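Local atomic coordinates of GDSL-like protein (Collinsella aerofaciens ATCC 25986, PDB entry 7BXD), a protein that probably hydrolyses ester bonds of acylated substrates, as a GDSL-like acyl-hydrolase of the SGNH hydrolase superfamily. Residues M150-T155 / R181-V186. Numbering follows the deposited sequence.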
loop_
_atom_site.group_PDB
_atom_site.type_symbol
_atom_site.label_atom_id
_atom_site.label_comp_id
_atom_site.label_asym_id
_atom_site.label_seq_id
_atom_site.Cartn_x
_atom_site.Cartn_y
_atom_site.Cartn_z
ATOM N N MET A 150 2.569 4.623 -2.206
ATOM C CA MET A 150 1.738 4.173 -3.320
ATOM C C MET A 150 0.296 4.166 -2.860
ATOM O O MET A 150 -0.034 3.577 -1.829
ATOM C CB MET A 150 2.162 2.765 -3.808
ATOM C CG MET A 150 3.664 2.692 -4.046
ATOM S SD MET A 150 4.204 1.401 -5.188
ATOM C CE MET A 150 3.645 -0.059 -4.298
ATOM N N THR A 151 -0.567 4.848 -3.595
ATOM C CA THR A 151 -1.973 4.903 -3.205
ATOM C C THR A 151 -2.610 3.518 -3.338
ATOM O O THR A 151 -2.201 2.718 -4.188
ATOM C CB THR A 151 -2.712 5.929 -4.052
ATOM O OG1 THR A 151 -2.491 5.584 -5.428
ATOM C CG2 THR A 151 -2.243 7.360 -3.783
ATOM N N PRO A 152 -3.606 3.217 -2.500
ATOM C CA PRO A 152 -4.195 1.868 -2.503
ATOM C C PRO A 152 -4.947 1.593 -3.785
ATOM O O PRO A 152 -5.700 2.445 -4.286
ATOM C CB PRO A 152 -5.162 1.903 -1.300
ATOM C CG PRO A 152 -5.461 3.390 -1.082
ATOM C CD PRO A 152 -4.142 4.063 -1.419
ATOM N N CYS A 153 -4.759 0.367 -4.325
ATOM C CA CYS A 153 -5.437 0.020 -5.568
ATOM C C CYS A 153 -6.953 -0.027 -5.382
ATOM O O CYS A 153 -7.478 -0.259 -4.283
ATOM C CB CYS A 153 -4.949 -1.339 -6.081
ATOM S SG CYS A 153 -3.251 -1.202 -6.729
ATOM N N LYS A 154 -7.667 0.122 -6.497
ATOM C CA LYS A 154 -9.115 -0.053 -6.488
ATOM C C LYS A 154 -9.504 -1.514 -6.238
ATOM O O LYS A 154 -8.724 -2.458 -6.439
ATOM C CB LYS A 154 -9.706 0.442 -7.803
ATOM C CG LYS A 154 -9.630 1.968 -7.902
ATOM C CD LYS A 154 -10.475 2.521 -9.039
ATOM C CE LYS A 154 -10.571 4.059 -9.074
ATOM N NZ LYS A 154 -9.271 4.675 -9.500
ATOM N N THR A 155 -10.756 -1.672 -5.816
ATOM C CA THR A 155 -11.378 -2.967 -5.600
ATOM C C THR A 155 -12.813 -2.892 -6.088
ATOM O O THR A 155 -13.489 -1.862 -5.955
ATOM C CB THR A 155 -11.346 -3.379 -4.120
ATOM O OG1 THR A 155 -12.044 -4.623 -3.950
ATOM C CG2 THR A 155 -11.940 -2.371 -3.152
ATOM N N ARG A 181 -7.293 10.928 -1.298
ATOM C CA ARG A 181 -7.024 12.366 -1.239
ATOM C C ARG A 181 -6.304 12.711 0.040
ATOM O O ARG A 181 -5.376 13.531 0.040
ATOM C CB ARG A 181 -8.346 13.128 -1.342
ATOM C CG ARG A 181 -8.853 13.283 -2.756
ATOM C CD ARG A 181 -9.953 14.378 -2.856
ATOM N NE ARG A 181 -11.036 14.201 -1.884
ATOM C CZ ARG A 181 -12.101 13.424 -2.054
ATOM N NH1 ARG A 181 -12.266 12.744 -3.180
ATOM N NH2 ARG A 181 -13.008 13.334 -1.086
ATOM N N ALA A 182 -6.733 12.125 1.160
ATOM C CA ALA A 182 -6.064 12.417 2.437
ATOM C C ALA A 182 -4.585 12.022 2.359
ATOM O O ALA A 182 -3.694 12.769 2.798
ATOM C CB ALA A 182 -6.761 11.664 3.563
ATOM N N MET A 183 -4.300 10.828 1.826
ATOM C CA MET A 183 -2.916 10.387 1.680
ATOM C C MET A 183 -2.128 11.364 0.834
ATOM O O MET A 183 -1.004 11.737 1.188
ATOM C CB MET A 183 -2.891 8.999 1.037
ATOM C CG MET A 183 -1.465 8.475 0.808
ATOM S SD MET A 183 -1.422 6.800 0.130
ATOM C CE MET A 183 -1.897 5.856 1.552
ATOM N N LEU A 184 -2.702 11.788 -0.298
ATOM C CA LEU A 184 -1.995 12.732 -1.162
ATOM C C LEU A 184 -1.720 14.056 -0.451
ATOM O O LEU A 184 -0.660 14.678 -0.659
ATOM C CB LEU A 184 -2.773 12.969 -2.464
ATOM C CG LEU A 184 -2.887 11.731 -3.361
ATOM C CD1 LEU A 184 -3.766 12.018 -4.549
ATOM C CD2 LEU A 184 -1.549 11.240 -3.826
ATOM N N GLU A 185 -2.665 14.538 0.360
ATOM C CA GLU A 185 -2.468 15.818 1.050
ATOM C C GLU A 185 -1.366 15.715 2.105
ATOM O O GLU A 185 -0.565 16.650 2.258
ATOM C CB GLU A 185 -3.779 16.274 1.666
ATOM C CG GLU A 185 -4.786 16.715 0.598
ATOM C CD GLU A 185 -6.145 17.042 1.161
ATOM O OE1 GLU A 185 -6.338 16.979 2.392
ATOM O OE2 GLU A 185 -7.044 17.388 0.359
ATOM N N VAL A 186 -1.312 14.601 2.862
ATOM C CA VAL A 186 -0.249 14.476 3.854
ATOM C C VAL A 186 1.089 14.303 3.143
ATOM O O VAL A 186 2.120 14.870 3.552
ATOM C CB VAL A 186 -0.528 13.336 4.852
ATOM C CG1 VAL A 186 0.579 13.285 5.907
ATOM C CG2 VAL A 186 -1.872 13.526 5.508
#
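Met183 projects from helix 176-189 onto Thr151 and Pro152, where the chain leaves strand 146-150 of the parallel sheet, so the contact packs a helix on the end of a strand in the alpha/beta fold of SGNH hydrolases. The Met183 side chain starts toward the loop from CB. Its CG stands anti to the backbone N (chi1 178°) and the next torsion is also extended, which carries SD straight out to the strand end. There Met183 SD rests 3.9 Å from Thr151 CA, with the Thr151 methyl and Met150 O close by, a van der Waals seat against backbone and methyl. A bend at chi3 (-73°) then turns CE to Pro152, and the two side chains meet tip to tip, Met183 CE 4.1 Å from Pro152 CD. Ile77, from a loop, also touches Met183, and Val180, earlier on the same helix, packs on both Thr151 and Pro152. Thr151 divides its branches: OG1 is hydrogen-bonded to Asp196 OD1 and Tyr198 N beyond strand 194-195, whereas the methyl CG2 faces the helix. Besides the sulfur, Thr151 CG2 meets one branch of the partly exposed Leu184, with Leu184 CD2 at 3.9 Å.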